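PDB 3K25: Slr1438 protein from Synechocystis sp., which is of unknown function but may bind carbohydrates and act as a sugar isomerase of the aldose 1-epimerase type. Local coordinates for residues Trp38-Gln43 with Phe284-Glu289; Pro158-Phe163 with Arg260-Ser265; Ser234-Thr239 with Gln268-Glu273. All coordinates share one frame; numbering follows the deposited sequence.

Contact 1. Residues Trp38-Gln43 with Phe284-Glu289; sequences WTVQGQ and FQVSTE
The indole of Trp38 and the valine pair Val40 and Val286 carry this apolar contact between two beta sheets, consistent with the beta sandwich of the galactose mutarotase-like fold. Trp38 runs obliquely past Phe284 and brings the outer rim of its six-membered ring forward, with CZ3 3.9 Å from Phe284 CB. The next ring atom, Trp38 CH2, lies 3.7 Å from Phe284 O, and that carbonyl oxygen sits at the edge of the indole, near its plane. Only the root of the Phe284 side chain takes part, because the phenyl ring leads away. Two residues further on, Val40 and Val286 meet tip to tip, their CG1 methyls 4.1 Å apart.

Trp38 has CG anti to the backbone N (chi1 172°), which throws the indole across toward the strand of Phe284. Behind Val40 the chain reverses in a type I' turn, Val40 to Gln43, whose central Gln41 and Gly42 have positive phi. The turn closes a hairpin, Val40 N donating to Gln43 O at 3.2 Å.

Further out, His141 touches both valines, Leu227 of strand 227-233 packs on Val286, and Ile45, Leu46 and Leu143 surround the indole. Strand 34-40 of the four-stranded sheet is thereby laid face to face against strand 276-287, which runs between strands 142-151 and 227-233 in the large antiparallel sheet.

Contact 2. Residues Pro158-Phe163 with Arg260-Ser265; sequences PFSLGF and RNALNS
Leu263, on the single-turn helix 262-265, touches Pro158 of strand 157-168 through one methyl group. Its CB stands back, 6.2 Å from Pro158 CG. The first torsion (chi1 -168°) swings CG away from the backbone N, and the chain heads toward the proline, Leu263 CG coming to 5.1 Å from Pro158 CG. The branch then divides: CD1 turns to the pyrrolidine and meets Pro158 CG at 3.8 Å and Pro158 CB at 4.0 Å, whereas CD2 turns aside, farther from the ring than CG itself. The two side chains cross obliquely, so the methyl rests against the CB-CG side of the proline. Leu263 also packs on Phe79 of strand 78-81, while Pro158 also packs on Phe128 and Trp271.

A second, smaller touch lies one residue back along the helix, where the CB methyl of Ala262 faces Ser160 OG at 3.9 Å. Between Pro158 and Ser160 the chain sends Phe159 the other way. Here strand 157-168 is interrupted, and within the break Leu161 N is hydrogen-bonded to Ser257 OG.

The first turn of the helix is closed on Asn261 O, which accepts from Asn264 N and, at 2.9 Å, from Ser265 N; Ser265 OG adds a weak bond to the same oxygen. Asn261 holds the N-cap position, but its side chain does no capping.

Across the interface itself, then, one of the few helical turns of a mostly beta fold is seated on the broken strand by van der Waals contact, a leucine methyl on a proline ring and an alanine methyl beside a serine hydroxyl. Such a joint relies on shape rather than direction, and the hydrogen bonds of the helix lie within its own turn and to other neighbours, such as Asn264 ND2 to Gln78 O.

Contact 3. Residues Ser234-Thr239 with Gln268-Glu273; sequences SELYQT and QLAWVE
Leu236, Gln238 and Thr239 meet Ala270 and Gln268 where a loop enters strand 239-245 through a classic beta bulge, Gln238 and Thr239 both facing Trp256 in the antiparallel sheet. The segment starts in a type I turn, Ser234 to Tyr237, closed by Tyr237 N donating to Ser234 O, and Ser234 OG is anchored on Trp281 N. Leu236 extends its CD1 methyl to 4.0 Å from Ala270 CB. Tyr237 points the other way, packing on Leu161 and Phe163, with its hydroxyl bonded to Gln147 OE1.

Gln238 and Gln268 approach from opposite directions and lie alongside each other, their amide planes 31° apart. The Gln238 amide carbon CD rests 3.9 Å from Gln268 CB, while the Gln268 amide in return reaches back over Gln238 CB. From there Gln268 NE2 makes a weak, bent bond to Gln238 O, 3.3 Å long. With an alanine here instead of Gln268, the hydroxyl of Thr239 would probably lose its acceptor and the side chain of Gln238 the surface it packs on.

The two ends of the Gln268 amide thus reach consecutive residues of the bulge, one strongly and one weakly, which probably limits its rotation. At Thr239, OG1 sits beside the backbone N (chi1 -78°) and donates to Gln268 OE1 at 2.6 Å, in the carbonyl plane and on a lone pair, with a C=O...donor angle of 130°.

How the contacts relate
Contact 1 is buried throughout, whereas contact 2 has the partly exposed Leu263 and contact 3 the partly exposed Gln238 and Gln268. Contacts 2 and 3 share one region: their centres are 9 Å apart, strands 157-168 and 270-272 are neighbours in one sheet, and Phe159 N probably donates to Ala270 O at 2.8 Å. Contact 1 lies on the other side of the chain's centre from contact 2, 31 Å between centres, and its loop encloses the others along the sequence. Sheet-on-sheet and helix-on-strand packing in contacts 1 and 2 is mainly apolar, whereas the loop entering a strand in contact 3 is tied by hydrogen bonds of a side-chain amide, one of them weak.

Contact 1. Residues Trp38-Gln43 with Phe284-Glu289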
loop_
_atom_site.group_PDB
_atom_site.type_symbol
_atom_site.label_atom_id
_atom_site.label_comp_id
_atom_site.label_asym_id
_atom_site.label_seq_id
_atom_site.Cartn_x
_atom_site.Cartn_y
_atom_site.Cartn_z
ATOM N N TRP A 38 6.993 6.942 -9.237
ATOM C CA TRP A 38 6.119 6.971 -10.410
ATOM C C TRP A 38 6.025 8.396 -10.942
ATOM O O TRP A 38 5.749 9.320 -10.182
ATOM C CB TRP A 38 4.733 6.449 -10.017
ATOM C CG TRP A 38 3.656 6.577 -11.064
ATOM C CD1 TRP A 38 3.822 6.688 -12.415
ATOM C CD2 TRP A 38 2.236 6.540 -10.836
ATOM N NE1 TRP A 38 2.595 6.718 -13.045
ATOM C CE2 TRP A 38 1.606 6.629 -12.101
ATOM C CE3 TRP A 38 1.438 6.436 -9.687
ATOM C CZ2 TRP A 38 0.214 6.618 -12.251
ATOM C CZ3 TRP A 38 0.048 6.422 -9.834
ATOM C CH2 TRP A 38 -0.548 6.514 -11.113
ATOM N N THR A 39 6.287 8.579 -12.238
ATOM C CA THR A 39 6.205 9.911 -12.861
ATOM C C THR A 39 5.390 9.950 -14.146
ATOM O O THR A 39 5.466 9.057 -14.989
ATOM C CB THR A 39 7.588 10.520 -13.198
ATOM O OG1 THR A 39 8.264 9.697 -14.160
ATOM C CG2 THR A 39 8.416 10.667 -11.951
ATOM N N VAL A 40 4.610 11.016 -14.266
ATOM C CA VAL A 40 3.762 11.263 -15.420
ATOM C C VAL A 40 4.181 12.606 -15.989
ATOM O O VAL A 40 4.013 13.642 -15.352
ATOM C CB VAL A 40 2.291 11.315 -15.008
ATOM C CG1 VAL A 40 1.724 9.913 -14.966
ATOM C CG2 VAL A 40 2.170 11.942 -13.624
ATOM N N GLN A 41 4.736 12.585 -17.194
ATOM C CA GLN A 41 5.197 13.806 -17.838
ATOM C C GLN A 41 6.340 14.393 -17.026
ATOM O O GLN A 41 6.559 15.602 -17.031
ATOM C CB GLN A 41 4.066 14.828 -17.948
ATOM C CG GLN A 41 2.894 14.345 -18.773
ATOM C CD GLN A 41 1.821 15.401 -18.927
ATOM O OE1 GLN A 41 1.283 15.905 -17.941
ATOM N NE2 GLN A 41 1.503 15.741 -20.169
ATOM N N GLY A 42 7.048 13.527 -16.309
ATOM C CA GLY A 42 8.185 13.978 -15.521
ATOM C C GLY A 42 7.895 14.490 -14.124
ATOM O O GLY A 42 8.820 14.746 -13.348
ATOM N N GLN A 43 6.619 14.650 -13.794
ATOM C CA GLN A 43 6.263 15.123 -12.468
ATOM C C GLN A 43 6.029 13.928 -11.530
ATOM O O GLN A 43 5.339 12.963 -11.878
ATOM C CB GLN A 43 5.024 16.019 -12.551
ATOM C CG GLN A 43 3.816 15.351 -13.179
ATOM C CD GLN A 43 2.756 16.343 -13.620
ATOM O OE1 GLN A 43 2.331 17.203 -12.844
ATOM N NE2 GLN A 43 2.320 16.225 -14.871
ATOM N N PHE A 284 -5.158 3.549 -9.405
ATOM C CA PHE A 284 -4.686 4.893 -9.140
ATOM C C PHE A 284 -4.751 5.692 -10.430
ATOM O O PHE A 284 -4.089 5.361 -11.410
ATOM C CB PHE A 284 -3.266 4.831 -8.594
ATOM C CG PHE A 284 -3.151 4.011 -7.345
ATOM C CD1 PHE A 284 -3.715 4.458 -6.150
ATOM C CD2 PHE A 284 -2.521 2.762 -7.369
ATOM C CE1 PHE A 284 -3.658 3.674 -4.998
ATOM C CE2 PHE A 284 -2.459 1.971 -6.220
ATOM C CZ PHE A 284 -3.033 2.432 -5.029
ATOM N N GLN A 285 -5.573 6.734 -10.423
ATOM C CA GLN A 285 -5.754 7.568 -11.598
ATOM C C GLN A 285 -5.330 9.003 -11.329
ATOM O O GLN A 285 -5.731 9.600 -10.332
ATOM C CB GLN A 285 -7.226 7.549 -12.013
ATOM C CG GLN A 285 -7.505 8.184 -13.348
ATOM C CD GLN A 285 -7.023 7.326 -14.491
ATOM O OE1 GLN A 285 -7.579 6.255 -14.763
ATOM N NE2 GLN A 285 -5.973 7.780 -15.166
ATOM N N VAL A 286 -4.501 9.555 -12.206
ATOM C CA VAL A 286 -4.090 10.942 -12.049
ATOM C C VAL A 286 -4.766 11.764 -13.153
ATOM O O VAL A 286 -4.896 11.315 -14.298
ATOM C CB VAL A 286 -2.540 11.110 -12.107
ATOM C CG1 VAL A 286 -2.008 10.780 -13.482
ATOM C CG2 VAL A 286 -2.169 12.523 -11.732
ATOM N N SER A 287 -5.228 12.957 -12.791
ATOM C CA SER A 287 -5.898 13.850 -13.735
ATOM C C SER A 287 -5.317 15.247 -13.629
ATOM O O SER A 287 -4.879 15.656 -12.554
ATOM C CB SER A 287 -7.398 13.909 -13.442
ATOM O OG SER A 287 -8.008 12.663 -13.712
ATOM N N THR A 288 -5.324 15.974 -14.745
ATOM C CA THR A 288 -4.803 17.337 -14.794
ATOM C C THR A 288 -5.951 18.338 -14.743
ATOM O O THR A 288 -6.191 19.077 -15.696
ATOM C CB THR A 288 -3.999 17.572 -16.084
ATOM O OG1 THR A 288 -4.825 17.278 -17.219
ATOM C CG2 THR A 288 -2.768 16.682 -16.111
ATOM N N GLU A 289 -6.655 18.353 -13.620
ATOM C CA GLU A 289 -7.784 19.248 -13.434
ATOM C C GLU A 289 -7.326 20.646 -13.033
ATOM O O GLU A 289 -7.489 21.011 -11.846
ATOM C CB GLU A 289 -8.726 18.675 -12.376
ATOM C CG GLU A 289 -10.022 19.441 -12.229
ATOM C CD GLU A 289 -11.017 18.715 -11.355
ATOM O OE1 GLU A 289 -11.471 17.619 -11.750
ATOM O OE2 GLU A 289 -11.344 19.240 -10.270
ATOM O OXT GLU A 289 -6.798 21.355 -13.916
#

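Contact 2. Residues Pro158-Phe163 with Arg260-Ser265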
loop_
_atom_site.group_PDB
_atom_site.type_symbol
_atom_site.label_atom_id
_atom_site.label_comp_id
_atom_site.label_asym_id
_atom_site.label_seq_id
_atom_site.Cartn_x
_atom_site.Cartn_y
_atom_site.Cartn_z
ATOM N N PRO A 158 -7.477 -16.572 7.478
ATOM C CA PRO A 158 -8.000 -15.230 7.702
ATOM C C PRO A 158 -6.883 -14.290 7.287
ATOM O O PRO A 158 -5.715 -14.666 7.346
ATOM C CB PRO A 158 -8.254 -15.221 9.202
ATOM C CG PRO A 158 -7.116 -16.021 9.723
ATOM C CD PRO A 158 -7.016 -17.177 8.741
ATOM N N PHE A 159 -7.220 -13.087 6.847
ATOM C CA PHE A 159 -6.179 -12.147 6.451
ATOM C C PHE A 159 -6.692 -10.737 6.197
ATOM O O PHE A 159 -7.890 -10.482 6.118
ATOM C CB PHE A 159 -5.467 -12.630 5.179
ATOM C CG PHE A 159 -6.205 -12.292 3.920
ATOM C CD1 PHE A 159 -7.261 -13.094 3.477
ATOM C CD2 PHE A 159 -5.897 -11.122 3.209
ATOM C CE1 PHE A 159 -8.007 -12.737 2.342
ATOM C CE2 PHE A 159 -6.636 -10.751 2.074
ATOM C CZ PHE A 159 -7.695 -11.559 1.638
ATOM N N SER A 160 -5.738 -9.829 6.078
ATOM C CA SER A 160 -5.996 -8.438 5.774
ATOM C C SER A 160 -4.956 -8.055 4.736
ATOM O O SER A 160 -3.815 -8.527 4.781
ATOM C CB SER A 160 -5.850 -7.557 7.015
ATOM O OG SER A 160 -7.118 -7.263 7.572
ATOM N N LEU A 161 -5.364 -7.221 3.787
ATOM C CA LEU A 161 -4.470 -6.764 2.742
ATOM C C LEU A 161 -4.643 -5.263 2.561
ATOM O O LEU A 161 -5.766 -4.759 2.530
ATOM C CB LEU A 161 -4.764 -7.494 1.421
ATOM C CG LEU A 161 -3.928 -7.003 0.228
ATOM C CD1 LEU A 161 -2.438 -7.004 0.602
ATOM C CD2 LEU A 161 -4.184 -7.870 -0.986
ATOM N N GLY A 162 -3.531 -4.547 2.447
ATOM C CA GLY A 162 -3.620 -3.113 2.264
ATOM C C GLY A 162 -2.503 -2.510 1.434
ATOM O O GLY A 162 -1.407 -3.068 1.319
ATOM N N PHE A 163 -2.787 -1.361 0.838
ATOM C CA PHE A 163 -1.798 -0.659 0.033
ATOM C C PHE A 163 -1.632 0.679 0.720
ATOM O O PHE A 163 -2.616 1.328 1.091
ATOM C CB PHE A 163 -2.277 -0.525 -1.416
ATOM C CG PHE A 163 -2.266 -1.837 -2.171
ATOM C CD1 PHE A 163 -1.140 -2.238 -2.881
ATOM C CD2 PHE A 163 -3.362 -2.697 -2.120
ATOM C CE1 PHE A 163 -1.101 -3.479 -3.533
ATOM C CE2 PHE A 163 -3.339 -3.937 -2.763
ATOM C CZ PHE A 163 -2.204 -4.329 -3.471
ATOM N N ARG A 260 -7.260 -1.832 11.851
ATOM C CA ARG A 260 -6.281 -2.392 12.762
ATOM C C ARG A 260 -6.937 -3.426 13.669
ATOM O O ARG A 260 -8.092 -3.270 14.073
ATOM C CB ARG A 260 -5.645 -1.289 13.613
ATOM C CG ARG A 260 -4.738 -1.826 14.711
ATOM C CD ARG A 260 -3.946 -0.734 15.419
ATOM N NE ARG A 260 -4.784 0.148 16.228
ATOM C CZ ARG A 260 -4.311 1.124 17.002
ATOM N NH1 ARG A 260 -3.001 1.340 17.070
ATOM N NH2 ARG A 260 -5.143 1.884 17.706
ATOM N N ASN A 261 -6.185 -4.480 13.973
ATOM C CA ASN A 261 -6.613 -5.576 14.838
ATOM C C ASN A 261 -7.798 -6.389 14.312
ATOM O O ASN A 261 -8.541 -7.007 15.075
ATOM C CB ASN A 261 -6.933 -5.051 16.233
ATOM C CG ASN A 261 -6.885 -6.140 17.282
ATOM O OD1 ASN A 261 -7.744 -6.202 18.155
ATOM N ND2 ASN A 261 -5.874 -7.007 17.205
ATOM N N ALA A 262 -7.960 -6.395 12.999
ATOM C CA ALA A 262 -9.037 -7.139 12.359
ATOM C C ALA A 262 -8.846 -8.661 12.520
ATOM O O ALA A 262 -9.818 -9.414 12.630
ATOM C CB ALA A 262 -9.100 -6.757 10.872
ATOM N N LEU A 263 -7.589 -9.105 12.531
ATOM C CA LEU A 263 -7.266 -10.524 12.684
ATOM C C LEU A 263 -7.736 -11.046 14.044
ATOM O O LEU A 263 -7.899 -12.251 14.228
ATOM C CB LEU A 263 -5.753 -10.730 12.547
ATOM C CG LEU A 263 -5.224 -12.163 12.399
ATOM C CD1 LEU A 263 -5.765 -12.765 11.121
ATOM C CD2 LEU A 263 -3.706 -12.165 12.372
ATOM N N ASN A 264 -7.946 -10.129 14.990
ATOM C CA ASN A 264 -8.400 -10.487 16.335
ATOM C C ASN A 264 -9.867 -10.175 16.605
ATOM O O ASN A 264 -10.554 -10.945 17.292
ATOM C CB ASN A 264 -7.565 -9.768 17.397
ATOM C CG ASN A 264 -6.235 -10.427 17.638
ATOM O OD1 ASN A 264 -6.159 -11.633 17.892
ATOM N ND2 ASN A 264 -5.173 -9.638 17.575
ATOM N N SER A 265 -10.341 -9.043 16.083
ATOM C CA SER A 265 -11.725 -8.633 16.300
ATOM C C SER A 265 -12.684 -9.254 15.295
ATOM O O SER A 265 -13.851 -9.503 15.610
ATOM C CB SER A 265 -11.848 -7.113 16.227
ATOM O OG SER A 265 -11.818 -6.669 14.885
#

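Contact 3. Residues Ser234-Thr239 with Gln268-Glu273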
loop_
_atom_site.group_PDB
_atom_site.type_symbol
_atom_site.label_atom_id
_atom_site.label_comp_id
_atom_site.label_asym_id
_atom_site.label_seq_id
_atom_site.Cartn_x
_atom_site.Cartn_y
_atom_site.Cartn_z
ATOM N N SER A 234 -11.561 -2.692 -5.606
ATOM C CA SER A 234 -12.536 -3.776 -5.631
ATOM C C SER A 234 -13.159 -3.927 -4.222
ATOM O O SER A 234 -12.642 -3.376 -3.241
ATOM C CB SER A 234 -11.864 -5.078 -6.087
ATOM O OG SER A 234 -10.963 -5.585 -5.115
ATOM N N GLU A 235 -14.255 -4.677 -4.116
ATOM C CA GLU A 235 -14.944 -4.822 -2.837
ATOM C C GLU A 235 -14.215 -5.440 -1.645
ATOM O O GLU A 235 -14.762 -5.469 -0.544
ATOM C CB GLU A 235 -16.280 -5.534 -3.039
ATOM C CG GLU A 235 -16.197 -6.937 -3.582
ATOM C CD GLU A 235 -17.570 -7.467 -3.977
ATOM O OE1 GLU A 235 -17.651 -8.610 -4.483
ATOM O OE2 GLU A 235 -18.572 -6.737 -3.780
ATOM N N LEU A 236 -12.998 -5.929 -1.845
ATOM C CA LEU A 236 -12.235 -6.505 -0.740
ATOM C C LEU A 236 -11.856 -5.379 0.235
ATOM O O LEU A 236 -11.648 -5.613 1.426
ATOM C CB LEU A 236 -10.954 -7.173 -1.259
ATOM C CG LEU A 236 -9.926 -7.615 -0.201
ATOM C CD1 LEU A 236 -10.463 -8.831 0.544
ATOM C CD2 LEU A 236 -8.564 -7.929 -0.841
ATOM N N TYR A 237 -11.790 -4.151 -0.277
ATOM C CA TYR A 237 -11.398 -3.022 0.548
ATOM C C TYR A 237 -12.567 -2.241 1.109
ATOM O O TYR A 237 -13.325 -1.614 0.365
ATOM C CB TYR A 237 -10.475 -2.116 -0.258
ATOM C CG TYR A 237 -9.320 -2.895 -0.820
ATOM C CD1 TYR A 237 -9.401 -3.483 -2.088
ATOM C CD2 TYR A 237 -8.173 -3.132 -0.048
ATOM C CE1 TYR A 237 -8.362 -4.296 -2.574
ATOM C CE2 TYR A 237 -7.137 -3.942 -0.521
ATOM C CZ TYR A 237 -7.237 -4.522 -1.780
ATOM O OH TYR A 237 -6.227 -5.345 -2.237
ATOM N N GLN A 238 -12.684 -2.257 2.437
ATOM C CA GLN A 238 -13.781 -1.588 3.126
ATOM C C GLN A 238 -13.360 -0.428 4.008
ATOM O O GLN A 238 -14.210 0.286 4.538
ATOM C CB GLN A 238 -14.531 -2.624 3.952
ATOM C CG GLN A 238 -14.876 -3.854 3.128
ATOM C CD GLN A 238 -15.173 -5.062 3.979
ATOM O OE1 GLN A 238 -16.232 -5.153 4.594
ATOM N NE2 GLN A 238 -14.225 -5.998 4.031
ATOM N N THR A 239 -12.051 -0.237 4.152
ATOM C CA THR A 239 -11.518 0.842 4.981
ATOM C C THR A 239 -10.560 1.781 4.248
ATOM O O THR A 239 -9.770 1.356 3.403
ATOM C CB THR A 239 -10.799 0.283 6.223
ATOM O OG1 THR A 239 -11.772 -0.105 7.205
ATOM C CG2 THR A 239 -9.869 1.330 6.820
ATOM N N GLN A 268 -14.342 -6.666 9.382
ATOM C CA GLN A 268 -14.000 -6.601 7.960
ATOM C C GLN A 268 -12.887 -7.584 7.657
ATOM O O GLN A 268 -12.145 -7.404 6.694
ATOM C CB GLN A 268 -13.541 -5.191 7.552
ATOM C CG GLN A 268 -14.554 -4.074 7.833
ATOM C CD GLN A 268 -14.079 -2.706 7.344
ATOM O OE1 GLN A 268 -12.881 -2.404 7.360
ATOM N NE2 GLN A 268 -15.021 -1.868 6.928
ATOM N N LEU A 269 -12.754 -8.612 8.491
ATOM C CA LEU A 269 -11.716 -9.606 8.272
ATOM C C LEU A 269 -12.080 -10.399 7.013
ATOM O O LEU A 269 -13.250 -10.485 6.655
ATOM C CB LEU A 269 -11.609 -10.535 9.485
ATOM C CG LEU A 269 -10.529 -11.615 9.413
ATOM C CD1 LEU A 269 -9.173 -10.959 9.209
ATOM C CD2 LEU A 269 -10.533 -12.459 10.680
ATOM N N ALA A 270 -11.086 -10.963 6.335
ATOM C CA ALA A 270 -11.338 -11.731 5.118
ATOM C C ALA A 270 -10.759 -13.142 5.198
ATOM O O ALA A 270 -9.796 -13.398 5.931
ATOM C CB ALA A 270 -10.758 -10.993 3.903
ATOM N N TRP A 271 -11.345 -14.054 4.425
ATOM C CA TRP A 271 -10.904 -15.437 4.425
ATOM C C TRP A 271 -10.736 -16.009 3.028
ATOM O O TRP A 271 -11.321 -15.512 2.060
ATOM C CB TRP A 271 -11.895 -16.320 5.189
ATOM C CG TRP A 271 -12.101 -15.966 6.647
ATOM C CD1 TRP A 271 -12.893 -14.971 7.150
ATOM C CD2 TRP A 271 -11.486 -16.598 7.781
ATOM N NE1 TRP A 271 -12.807 -14.944 8.521
ATOM C CE2 TRP A 271 -11.951 -15.931 8.935
ATOM C CE3 TRP A 271 -10.589 -17.664 7.931
ATOM C CZ2 TRP A 271 -11.548 -16.293 10.219
ATOM C CZ3 TRP A 271 -10.188 -18.022 9.207
ATOM C CH2 TRP A 271 -10.667 -17.337 10.335
ATOM N N VAL A 272 -9.920 -17.059 2.941
ATOM C CA VAL A 272 -9.662 -17.778 1.698
ATOM C C VAL A 272 -9.772 -19.265 2.035
ATOM O O VAL A 272 -8.982 -19.797 2.821
ATOM C CB VAL A 272 -8.237 -17.518 1.131
ATOM C CG1 VAL A 272 -8.046 -18.324 -0.153
ATOM C CG2 VAL A 272 -8.023 -16.027 0.850
ATOM N N GLU A 273 -10.760 -19.933 1.451
ATOM C CA GLU A 273 -10.957 -21.344 1.710
ATOM C C GLU A 273 -9.752 -22.153 1.255
ATOM O O GLU A 273 -9.001 -21.733 0.371
ATOM C CB GLU A 273 -12.209 -21.830 0.996
ATOM C CG GLU A 273 -13.444 -20.997 1.292
ATOM C CD GLU A 273 -13.630 -20.718 2.772
ATOM O OE1 GLU A 273 -13.435 -21.648 3.587
ATOM O OE2 GLU A 273 -13.984 -19.565 3.114
#